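Listeriolysin O (PDB 4CDB) forms oligomeric pores in cholesterol-containing host membranes, a toxin that binds the membrane, changes shape drastically and inserts to lyse the cell. Local coordinates at residues A[61-66]-A[369-374]; A[67-72]-A[365-370]; A[390-395]-A[442-447]; A[453-458]-A[478-483]. All blocks are in the same frame, centred on the assembly; numbering follows the deposited sequence.

Interaction 1 of 4, residues A[61-66]-A[369-374]. With NA (sodium ion), chain G.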
# COMPACT_ATOMS: atom_id res chain seq x y z
N ILE A 61 5.18 10.99 23.39
CA ILE A 61 5.12 10.72 21.96
C ILE A 61 6.11 11.57 21.16
O ILE A 61 6.11 12.80 21.26
CB ILE A 61 3.71 10.94 21.39
CG1 ILE A 61 2.67 10.16 22.19
CG2 ILE A 61 3.66 10.55 19.92
CD1 ILE A 61 2.85 8.66 22.12
N VAL A 62 6.95 10.90 20.37
CA VAL A 62 7.86 11.59 19.47
C VAL A 62 7.41 11.41 18.02
O VAL A 62 7.26 10.28 17.55
CB VAL A 62 9.32 11.08 19.63
CG1 VAL A 62 10.23 11.79 18.66
CG2 VAL A 62 9.80 11.28 21.06
N VAL A 63 7.17 12.51 17.32
CA VAL A 63 6.69 12.44 15.94
C VAL A 63 7.73 12.98 14.96
O VAL A 63 8.13 14.15 15.04
CB VAL A 63 5.37 13.22 15.75
CG1 VAL A 63 4.92 13.18 14.30
CG2 VAL A 63 4.29 12.67 16.67
N GLU A 64 8.17 12.13 14.04
CA GLU A 64 9.14 12.52 13.02
C GLU A 64 8.52 12.52 11.62
O GLU A 64 7.62 11.73 11.32
CB GLU A 64 10.36 11.59 13.04
CG GLU A 64 11.36 11.91 14.14
CD GLU A 64 12.59 11.02 14.08
OE1 GLU A 64 12.48 9.88 13.58
OE2 GLU A 64 13.67 11.47 14.53
N LYS A 65 9.00 13.42 10.77
CA LYS A 65 8.52 13.51 9.39
C LYS A 65 9.69 13.56 8.41
O LYS A 65 10.70 14.21 8.68
CB LYS A 65 7.63 14.75 9.21
CG LYS A 65 6.35 14.72 10.04
CD LYS A 65 5.51 15.96 9.79
CE LYS A 65 4.25 15.95 10.63
NZ LYS A 65 3.39 14.77 10.34
N LYS A 66 9.55 12.85 7.30
CA LYS A 66 10.58 12.84 6.26
C LYS A 66 9.95 12.99 4.87
O LYS A 66 8.88 12.44 4.60
CB LYS A 66 11.41 11.56 6.33
CG LYS A 66 12.57 11.52 5.34
CD LYS A 66 13.13 10.11 5.15
CE LYS A 66 14.19 9.76 6.19
NZ LYS A 66 13.61 9.51 7.54
N ILE A 369 5.02 13.33 2.52
CA ILE A 369 5.63 13.36 3.85
C ILE A 369 5.34 12.07 4.59
O ILE A 369 4.19 11.74 4.87
CB ILE A 369 5.10 14.55 4.67
CG1 ILE A 369 5.48 15.87 4.01
CG2 ILE A 369 5.65 14.49 6.09
CD1 ILE A 369 4.94 17.10 4.72
N GLU A 370 6.40 11.32 4.89
CA GLU A 370 6.26 10.10 5.67
C GLU A 370 6.33 10.43 7.16
O GLU A 370 7.33 10.96 7.64
CB GLU A 370 7.36 9.10 5.31
CG GLU A 370 7.28 7.79 6.07
CD GLU A 370 8.50 6.91 5.87
OE1 GLU A 370 9.62 7.36 6.20
OE2 GLU A 370 8.34 5.78 5.38
N THR A 371 5.25 10.12 7.88
CA THR A 371 5.20 10.38 9.31
C THR A 371 5.40 9.10 10.11
O THR A 371 4.65 8.14 9.97
CB THR A 371 3.86 11.01 9.71
OG1 THR A 371 3.67 12.23 8.97
CG2 THR A 371 3.82 11.31 11.21
N THR A 372 6.44 9.10 10.95
CA THR A 372 6.70 7.97 11.84
C THR A 372 6.68 8.45 13.28
O THR A 372 7.14 9.56 13.58
CB THR A 372 8.05 7.30 11.53
OG1 THR A 372 9.10 8.26 11.65
CG2 THR A 372 8.04 6.72 10.12
N SER A 373 6.16 7.62 14.18
CA SER A 373 6.06 7.99 15.58
C SER A 373 6.74 6.99 16.51
O SER A 373 7.11 5.89 16.09
CB SER A 373 4.60 8.18 15.98
OG SER A 373 3.90 6.95 15.95
N LYS A 374 6.88 7.38 17.77
CA LYS A 374 7.53 6.55 18.77
C LYS A 374 6.88 6.83 20.12
O LYS A 374 6.76 7.99 20.53
CB LYS A 374 9.03 6.85 18.83
CG LYS A 374 9.94 5.64 18.79
CD LYS A 374 9.90 4.85 20.09
CE LYS A 374 11.16 4.01 20.26
NZ LYS A 374 11.39 3.09 19.11
NA NA G . 2.90 6.42 10.28
O HOH W 1 3.20 4.18 9.26
O HOH W 2 1.37 7.69 11.84

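Interaction 2 of 4, residues A[67-72]-A[365-370]. With NA (sodium ion), chain K.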
# COMPACT_ATOMS: atom_id res chain seq x y z
N LYS A 67 10.63 13.73 4.00
CA LYS A 67 10.18 13.89 2.63
C LYS A 67 10.57 12.67 1.80
O LYS A 67 11.74 12.28 1.77
CB LYS A 67 10.79 15.15 2.01
CG LYS A 67 10.42 15.37 0.56
CD LYS A 67 11.18 16.55 -0.02
CE LYS A 67 10.86 16.74 -1.49
NZ LYS A 67 11.68 17.82 -2.11
N LYS A 68 9.59 12.05 1.15
CA LYS A 68 9.84 10.88 0.32
C LYS A 68 9.33 11.08 -1.11
O LYS A 68 8.50 11.95 -1.36
CB LYS A 68 9.18 9.63 0.92
CG LYS A 68 9.60 9.33 2.35
CD LYS A 68 11.09 9.03 2.44
CE LYS A 68 11.36 7.53 2.52
NZ LYS A 68 10.87 6.80 1.32
N SER A 69 9.85 10.28 -2.03
CA SER A 69 9.41 10.33 -3.42
C SER A 69 8.99 8.96 -3.92
O SER A 69 9.70 7.97 -3.71
CB SER A 69 10.51 10.88 -4.33
OG SER A 69 10.70 12.27 -4.12
N ILE A 70 7.84 8.90 -4.59
CA ILE A 70 7.43 7.69 -5.28
C ILE A 70 7.42 7.94 -6.79
O ILE A 70 6.59 8.69 -7.30
CB ILE A 70 6.08 7.13 -4.75
CG1 ILE A 70 5.62 5.93 -5.59
CG2 ILE A 70 5.00 8.21 -4.70
CD1 ILE A 70 4.42 5.20 -5.02
N ASN A 71 8.37 7.33 -7.48
CA ASN A 71 8.55 7.53 -8.91
C ASN A 71 8.45 6.19 -9.64
O ASN A 71 9.35 5.35 -9.55
CB ASN A 71 9.91 8.18 -9.19
CG ASN A 71 9.80 9.42 -10.05
OD1 ASN A 71 10.16 10.52 -9.64
ND2 ASN A 71 9.30 9.25 -11.27
N GLN A 72 7.35 6.00 -10.37
CA GLN A 72 7.00 4.67 -10.87
C GLN A 72 6.32 4.68 -12.24
O GLN A 72 5.41 5.47 -12.49
CB GLN A 72 6.11 3.98 -9.83
CG GLN A 72 5.59 2.62 -10.25
CD GLN A 72 4.84 1.93 -9.12
OE1 GLN A 72 5.28 1.93 -7.97
NE2 GLN A 72 3.69 1.35 -9.45
N ASN A 365 5.09 10.30 -10.82
CA ASN A 365 6.02 10.84 -9.84
C ASN A 365 5.27 11.66 -8.80
O ASN A 365 4.41 12.48 -9.13
CB ASN A 365 7.11 11.67 -10.51
CG ASN A 365 6.64 13.05 -10.92
OD1 ASN A 365 7.07 14.06 -10.38
ND2 ASN A 365 5.74 13.09 -11.90
N SER A 366 5.58 11.43 -7.53
CA SER A 366 4.89 12.11 -6.44
C SER A 366 5.77 12.23 -5.21
O SER A 366 6.49 11.29 -4.86
CB SER A 366 3.60 11.38 -6.08
OG SER A 366 2.95 11.99 -4.98
N GLU A 367 5.72 13.39 -4.56
CA GLU A 367 6.42 13.59 -3.30
C GLU A 367 5.41 13.56 -2.17
O GLU A 367 4.28 14.01 -2.32
CB GLU A 367 7.17 14.92 -3.31
CG GLU A 367 8.26 15.02 -4.36
CD GLU A 367 8.93 16.38 -4.37
OE1 GLU A 367 8.45 17.29 -3.66
OE2 GLU A 367 9.94 16.54 -5.09
N TYR A 368 5.83 13.02 -1.02
CA TYR A 368 4.95 12.94 0.14
C TYR A 368 5.72 12.99 1.45
O TYR A 368 6.93 12.74 1.49
CB TYR A 368 4.09 11.68 0.07
CG TYR A 368 4.85 10.38 0.16
CD1 TYR A 368 5.40 9.79 -0.97
CD2 TYR A 368 5.02 9.73 1.38
CE1 TYR A 368 6.10 8.59 -0.90
CE2 TYR A 368 5.71 8.54 1.47
CZ TYR A 368 6.25 7.98 0.33
OH TYR A 368 6.95 6.79 0.42
N ILE A 369 5.02 13.33 2.52
CA ILE A 369 5.63 13.36 3.85
C ILE A 369 5.34 12.07 4.59
O ILE A 369 4.19 11.74 4.87
CB ILE A 369 5.10 14.55 4.67
CG1 ILE A 369 5.48 15.87 4.01
CG2 ILE A 369 5.65 14.49 6.09
CD1 ILE A 369 4.94 17.10 4.72
N GLU A 370 6.40 11.32 4.89
CA GLU A 370 6.26 10.10 5.67
C GLU A 370 6.33 10.43 7.16
O GLU A 370 7.33 10.96 7.64
CB GLU A 370 7.36 9.10 5.31
CG GLU A 370 7.28 7.79 6.07
CD GLU A 370 8.50 6.91 5.87
OE1 GLU A 370 9.62 7.36 6.20
OE2 GLU A 370 8.34 5.78 5.38
NA NA K . 5.56 4.80 -0.95
O HOH W 3 9.11 5.83 -1.69

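Interaction 3 of 4, residues A[390-395]-A[442-447]. With ACT (acetate ion), chain B.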
# COMPACT_ATOMS: atom_id res chain seq x y z
N VAL A 390 21.44 4.52 58.98
CA VAL A 390 21.06 5.75 58.31
C VAL A 390 21.49 5.66 56.85
O VAL A 390 22.63 5.30 56.56
CB VAL A 390 21.73 6.99 58.95
CG1 VAL A 390 21.33 8.24 58.20
CG2 VAL A 390 21.38 7.10 60.42
N ALA A 391 20.57 5.96 55.94
CA ALA A 391 20.87 5.87 54.51
C ALA A 391 20.68 7.20 53.79
O ALA A 391 19.85 8.01 54.19
CB ALA A 391 20.01 4.79 53.86
N GLN A 392 21.46 7.41 52.74
CA GLN A 392 21.27 8.56 51.86
C GLN A 392 21.27 8.10 50.41
O GLN A 392 22.13 7.33 49.99
CB GLN A 392 22.36 9.61 52.07
CG GLN A 392 22.21 10.43 53.35
CD GLN A 392 23.15 11.62 53.40
OE1 GLN A 392 23.76 11.99 52.40
NE2 GLN A 392 23.29 12.21 54.58
N PHE A 393 20.30 8.58 49.64
CA PHE A 393 20.18 8.21 48.24
C PHE A 393 20.60 9.34 47.32
O PHE A 393 20.51 10.52 47.68
CB PHE A 393 18.74 7.81 47.91
CG PHE A 393 18.23 6.66 48.73
CD1 PHE A 393 17.62 6.88 49.95
CD2 PHE A 393 18.35 5.36 48.27
CE1 PHE A 393 17.15 5.83 50.71
CE2 PHE A 393 17.88 4.30 49.03
CZ PHE A 393 17.28 4.53 50.25
N ASN A 394 21.08 8.98 46.14
CA ASN A 394 21.32 9.95 45.09
C ASN A 394 20.82 9.39 43.76
O ASN A 394 21.48 8.55 43.14
CB ASN A 394 22.79 10.33 45.00
CG ASN A 394 23.02 11.55 44.13
OD1 ASN A 394 23.06 11.45 42.90
ND2 ASN A 394 23.16 12.71 44.76
N ILE A 395 19.65 9.86 43.33
CA ILE A 395 19.06 9.35 42.10
C ILE A 395 18.86 10.48 41.10
O ILE A 395 18.24 11.50 41.41
CB ILE A 395 17.72 8.64 42.39
CG1 ILE A 395 17.94 7.53 43.41
CG2 ILE A 395 17.13 8.09 41.10
CD1 ILE A 395 16.69 6.74 43.74
N TYR A 442 22.05 5.61 43.21
CA TYR A 442 23.13 5.51 44.19
C TYR A 442 22.58 5.50 45.61
O TYR A 442 21.63 6.21 45.92
CB TYR A 442 24.10 6.69 44.01
CG TYR A 442 25.25 6.70 45.00
CD1 TYR A 442 26.42 5.99 44.74
CD2 TYR A 442 25.17 7.42 46.18
CE1 TYR A 442 27.47 6.01 45.64
CE2 TYR A 442 26.22 7.44 47.09
CZ TYR A 442 27.37 6.73 46.81
OH TYR A 442 28.41 6.74 47.70
N ALA A 443 23.19 4.69 46.48
CA ALA A 443 22.78 4.65 47.88
C ALA A 443 23.97 4.32 48.77
O ALA A 443 24.77 3.44 48.45
CB ALA A 443 21.67 3.63 48.08
N LYS A 444 24.08 5.03 49.89
CA LYS A 444 25.12 4.78 50.87
C LYS A 444 24.54 4.70 52.28
O LYS A 444 23.45 5.22 52.55
CB LYS A 444 26.21 5.85 50.81
CG LYS A 444 25.73 7.26 51.11
CD LYS A 444 26.86 8.27 50.99
CE LYS A 444 26.38 9.68 51.32
NZ LYS A 444 27.45 10.70 51.20
N GLU A 445 25.27 4.06 53.19
CA GLU A 445 24.81 3.91 54.56
C GLU A 445 25.89 4.30 55.56
O GLU A 445 27.07 4.02 55.35
CB GLU A 445 24.32 2.48 54.81
CG GLU A 445 25.35 1.40 54.53
CD GLU A 445 26.02 0.87 55.79
OE1 GLU A 445 25.78 1.42 56.89
OE2 GLU A 445 26.78 -0.11 55.68
N CYS A 446 25.48 4.94 56.65
CA CYS A 446 26.42 5.36 57.68
C CYS A 446 26.83 4.21 58.60
O CYS A 446 26.01 3.68 59.35
CB CYS A 446 25.83 6.51 58.51
SG CYS A 446 26.95 7.19 59.75
N THR A 447 28.10 3.82 58.53
CA THR A 447 28.60 2.71 59.34
C THR A 447 29.02 3.18 60.73
O THR A 447 28.96 2.41 61.70
CB THR A 447 29.81 2.02 58.68
OG1 THR A 447 30.94 2.90 58.72
CG2 THR A 447 29.49 1.65 57.25
C ACT B . 27.90 13.13 53.85
O ACT B . 27.20 12.67 52.92
OXT ACT B . 29.13 12.92 53.92
CH3 ACT B . 27.22 13.92 54.94
O HOH W 4 23.85 4.24 60.59
O HOH W 5 25.81 13.74 50.95

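Interaction 4 of 4, residues A[453-458]-A[478-483]. With TAM (tris(hydroxyethyl)aminomethane), chain U.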
# COMPACT_ATOMS: atom_id res chain seq x y z
N TRP A 453 33.23 6.10 57.29
CA TRP A 453 32.00 6.64 57.85
C TRP A 453 30.79 6.28 56.99
O TRP A 453 29.78 5.79 57.49
CB TRP A 453 32.10 8.16 58.03
CG TRP A 453 31.04 8.71 58.94
CD1 TRP A 453 29.89 9.35 58.57
CD2 TRP A 453 31.04 8.66 60.37
NE1 TRP A 453 29.18 9.70 59.69
CE2 TRP A 453 29.86 9.29 60.81
CE3 TRP A 453 31.92 8.14 61.32
CZ2 TRP A 453 29.54 9.41 62.16
CZ3 TRP A 453 31.60 8.26 62.66
CH2 TRP A 453 30.42 8.90 63.07
N TRP A 454 30.90 6.53 55.69
CA TRP A 454 29.86 6.14 54.74
C TRP A 454 30.33 4.95 53.91
O TRP A 454 31.48 4.90 53.48
CB TRP A 454 29.51 7.30 53.80
CG TRP A 454 28.79 8.42 54.48
CD1 TRP A 454 29.32 9.61 54.87
CD2 TRP A 454 27.41 8.45 54.84
NE1 TRP A 454 28.35 10.39 55.45
CE2 TRP A 454 27.17 9.70 55.45
CE3 TRP A 454 26.35 7.55 54.71
CZ2 TRP A 454 25.91 10.07 55.93
CZ3 TRP A 454 25.10 7.92 55.18
CH2 TRP A 454 24.89 9.17 55.78
N ARG A 455 29.43 3.99 53.68
CA ARG A 455 29.72 2.86 52.82
C ARG A 455 28.73 2.79 51.67
O ARG A 455 27.52 2.82 51.88
CB ARG A 455 29.69 1.55 53.61
CG ARG A 455 29.93 0.31 52.75
CD ARG A 455 29.87 -0.95 53.58
NE ARG A 455 30.77 -0.89 54.73
CZ ARG A 455 30.93 -1.87 55.61
NH1 ARG A 455 30.25 -3.01 55.47
NH2 ARG A 455 31.77 -1.73 56.62
N THR A 456 29.25 2.72 50.45
CA THR A 456 28.40 2.62 49.26
C THR A 456 27.68 1.28 49.23
O THR A 456 28.31 0.23 49.39
CB THR A 456 29.22 2.80 47.97
OG1 THR A 456 29.81 4.11 47.95
CG2 THR A 456 28.33 2.64 46.74
N VAL A 457 26.37 1.32 49.04
CA VAL A 457 25.57 0.10 48.93
C VAL A 457 25.23 -0.18 47.47
O VAL A 457 25.32 -1.32 47.01
CB VAL A 457 24.27 0.20 49.75
CG1 VAL A 457 23.51 -1.12 49.70
CG2 VAL A 457 24.58 0.57 51.18
N ILE A 458 24.82 0.87 46.76
CA ILE A 458 24.45 0.76 45.35
C ILE A 458 25.06 1.89 44.53
O ILE A 458 25.06 3.05 44.96
CB ILE A 458 22.92 0.83 45.15
CG1 ILE A 458 22.20 -0.14 46.08
CG2 ILE A 458 22.54 0.55 43.69
CD1 ILE A 458 20.70 -0.07 45.95
N LEU A 478 27.24 -3.35 59.22
CA LEU A 478 28.38 -4.16 58.80
C LEU A 478 28.04 -4.98 57.56
O LEU A 478 28.91 -5.25 56.72
CB LEU A 478 28.84 -5.09 59.92
CG LEU A 478 29.30 -4.41 61.21
CD1 LEU A 478 29.87 -5.43 62.18
CD2 LEU A 478 30.32 -3.31 60.92
N TYR A 479 26.78 -5.37 57.43
CA TYR A 479 26.35 -6.19 56.30
C TYR A 479 25.10 -5.64 55.61
O TYR A 479 24.01 -6.19 55.76
CB TYR A 479 26.12 -7.63 56.74
CG TYR A 479 27.36 -8.29 57.31
CD1 TYR A 479 28.35 -8.78 56.48
CD2 TYR A 479 27.53 -8.42 58.68
CE1 TYR A 479 29.49 -9.38 56.99
CE2 TYR A 479 28.66 -9.03 59.21
CZ TYR A 479 29.64 -9.50 58.36
OH TYR A 479 30.77 -10.10 58.86
N PRO A 480 25.26 -4.55 54.85
CA PRO A 480 24.13 -4.01 54.10
C PRO A 480 23.83 -4.86 52.87
O PRO A 480 24.76 -5.34 52.21
CB PRO A 480 24.62 -2.62 53.69
CG PRO A 480 26.10 -2.77 53.57
CD PRO A 480 26.49 -3.77 54.64
N LYS A 481 22.55 -5.07 52.58
CA LYS A 481 22.15 -5.78 51.37
C LYS A 481 21.28 -4.89 50.49
O LYS A 481 20.71 -3.90 50.97
CB LYS A 481 21.40 -7.07 51.69
CG LYS A 481 22.25 -8.15 52.34
CD LYS A 481 22.18 -8.05 53.86
CE LYS A 481 22.93 -9.19 54.52
NZ LYS A 481 22.87 -9.09 56.00
N TYR A 482 21.17 -5.24 49.22
CA TYR A 482 20.35 -4.48 48.29
C TYR A 482 19.82 -5.35 47.15
O TYR A 482 20.37 -6.42 46.87
CB TYR A 482 21.14 -3.31 47.71
CG TYR A 482 22.05 -3.70 46.56
CD1 TYR A 482 23.29 -4.27 46.80
CD2 TYR A 482 21.67 -3.48 45.24
CE1 TYR A 482 24.12 -4.63 45.76
CE2 TYR A 482 22.49 -3.84 44.20
CZ TYR A 482 23.72 -4.41 44.46
OH TYR A 482 24.55 -4.76 43.42
N SER A 483 18.77 -4.87 46.50
CA SER A 483 18.28 -5.50 45.29
C SER A 483 17.79 -4.44 44.31
O SER A 483 17.14 -3.47 44.71
CB SER A 483 17.15 -6.49 45.60
OG SER A 483 16.02 -5.82 46.12
C TAM U . 28.54 -2.53 43.42
C1 TAM U . 29.99 -2.33 42.99
C2 TAM U . 27.61 -1.45 42.89
C3 TAM U . 28.52 -2.62 44.95
C4 TAM U . 30.16 -1.19 41.99
C5 TAM U . 26.18 -1.98 42.75
C6 TAM U . 28.16 -1.29 45.60
N TAM U . 28.09 -3.82 42.90
O4 TAM U . 31.06 -0.22 42.55
O5 TAM U . 25.31 -0.90 42.40
O6 TAM U . 29.24 -0.36 45.44

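Interaction 1 of 4, residues A[61-66]-A[369-374]
Two oxygens hold the ammonium of Lys-65: NZ donates to Thr-371 OG1, 2.9 Å away, and to the backbone oxygen of Ser-202, in a segment that becomes a membrane-spanning strand in the pore. The two side chains, Lys-65 and Thr-371, lie side by side and point the same way. In Thr-371, OG1 is anti to the carbonyl carbon (chi1 -58°), which sets the hydroxyl beside the lysine chain, while the lysine bends only at its last torsion to bring NZ in. CG2 of the same threonine is left to meet Val-63 CG1 at 3.8 Å, and Lys-65 CB rests on Ile-369 CG2 at 3.7 Å, so a strip of methyl and methylene groups runs along this face. Ser-373 shares the face, its OG hydrogen-bonded to His-273. The other face is mostly polar, with Glu-64, Thr-372, Lys-66, Glu-370 and Lys-374 beside the buried Val-62; Lys-66 and Glu-370 carry opposite charges here, yet their charged atoms do not touch. Between the faces, the backbones pair at Val-62 with Lys-374, Glu-64 with Thr-372 and Lys-66 with Glu-370, each by two hydrogen bonds; the shortest joins Glu-370 N to Lys-66 O at 2.7 Å. The carbonyl of Thr-371 turns from the partner strand and binds a sodium ion through O at 2.5 Å, with two waters as further ligands. Paired at 157° between their directions, 61-66 and 369-374 are typical of the long, twisted antiparallel strands that run down cholesterol-dependent cytolysins as the connecting domain.

Interaction 2 of 4, residues A[67-72]-A[365-370]
Lys-68 with Tyr-368 and Ile-70 with Ser-366 are the hydrogen-bonded pairs of an antiparallel match in which the two strands run at 147° to each other, and Ser-69 with Glu-367 forms a non-hydrogen-bonded pair between them. Tyr-368 carries the side-chain contact. Its CG sits between the backbone N and the carbonyl carbon (chi1 65°), and this folds the ring back over the neighbouring strand, where Lys-68 CB lies over one face in a CH-pi contact 3.7 Å from the ring centroid. Lys-68 CG goes on to touch Glu-370 CB at 3.7 Å. Ile-70 CG2 comes obliquely to the ring, 4.0 Å from CE1, and also meets Ser-366 CB. Tyr-368 OH binds a sodium ion at 2.8 Å and accepts from a water that also donates to Ser-69 O. Glu-171 and Gln-178 complete the sodium's protein ligands, and Gln-178 belongs to helix 176-183. In the soluble cytolysin this helix packs on the sheet through Ile-70 and Ser-366; its residues become a transmembrane strand in the pore. On the opposite face, Lys-67 reaches across fully extended to Glu-367, but the salt bridge is long, with NZ 3.6 Å from OE1, and OE1 is also bound by the backbone N of Val-45. Further along, the amide of Asn-71 lies beside Asn-365, its ND2 3.4 Å from the CB of Asn-365, the two amide planes 25° apart, while ND2 of Asn-365 is hydrogen-bonded to His-41.

Interaction 3 of 4, residues A[390-395]-A[442-447]
Lys-444 runs its straight side chain alongside Gln-392, both pointing the same way, and CE of the lysine comes 3.7 Å from OE1 of the glutamine. The lysine's CG lies between the backbone N and the carbonyl carbon (chi1 62°), and from there the chain is extended to its tip, where NZ donates to an acetate oxygen at 2.6 Å; the acetate probably comes from the crystallisation liquor. A water donates to that acetate oxygen and to Gln-392 OE1, and accepts only weakly from Lys-444 NZ. The glutamine's NE2 is bound by Ser-421 OG, while the lysine also makes a cation-pi contact with Trp-454 of the undecapeptide. Further along this face Asn-394 CB meets Tyr-442 CD2 obliquely at 3.9 Å, and the tyrosine hydroxyl is hydrogen-bonded to Thr-456. The reverse face is largely apolar, although the buried Glu-445 shares it: Phe-393 CD2 lies 3.7 Å from Ala-443 CB, and Ile-383, His-385 and Ile-473 of the opposing sheet close over the phenyl ring and Ala-391. The strands are antiparallel, with two hydrogen bonds joining Gln-392 and Lys-444. Cys-446 N donates to Val-390 O at 2.9 Å, the carbons CB of these two residues touch at 4.2 Å, and a water bridges Val-390 N to Cys-446 O, which carries the pairing into the undecapeptide. The chemistry is thus two-sided: one face supplies a mainly apolar layer to the interior of the C-terminal beta sandwich, and the other keeps a lysine whose charge is probably steadied by the neighbouring indole and, in this crystal, by an anion.

Interaction 4 of 4, residues A[453-458]-A[478-483]
The conserved undecapeptide and the cholesterol-binding loop, both at the membrane-facing tip of the C-terminal beta sandwich, meet where Arg-455 reaches Leu-478. Leu-478 O lies at the edge of the guanidinium, near its plane, 2.9 Å from Arg-455 NH1, but the bond is bent to 127° and weak; the stronger partner of the arginine is Glu-452, in a salt bridge. CG of Arg-455 is anti to its backbone N (chi1 177°), which sends the chain across Pro-480 at about a right angle, NH1 passing 3.9 Å from Pro-480 CD. Two residues further along the strand, Val-457 divides its methyls, CG2 touching Pro-480 CB and CG1 reaching Tyr-482 CB at 3.8 Å. The backbone oxygen of Val-457 stands over one face of the Tyr-482 ring, while Ile-458 CG1 comes in obliquely, 3.5 Å from CD2. A tris(hydroxyethyl)aminomethane molecule sits beside them, its C5 3.3 Å from Tyr-482 OH. Val-457 and Ile-458 both face Ala-443, a classic beta bulge in the edge strand. The backbones here share no hydrogen bond, and the axes of 455-458 and 480-483 come no closer than 7.2 Å, so the two strands are joined by side chains, as is typical of facing sheets in a beta sandwich.

How the interactions relate
Interactions 1 and 2 are successive pieces of one antiparallel pairing, strand 59-74 with strand 362-385; their centres are 16 Å apart and they share Ile-369 and Glu-370. Strand 362-385 then leads into strand 391-402, where interaction 3 opens, its centre 42 Å from that of interaction 1. Interactions 3 and 4 have centres 8 Å apart and touch through neighbouring strands 436-449 and 452-463, for instance by a probable hydrogen bond from Val-457 N to Ala-443 O. Interaction 4 joins that four-stranded sheet to the one containing strand 362-385. The long strand thus links the region packed against the membrane-inserting segments with the domain carrying the undecapeptide and cholesterol-binding motifs.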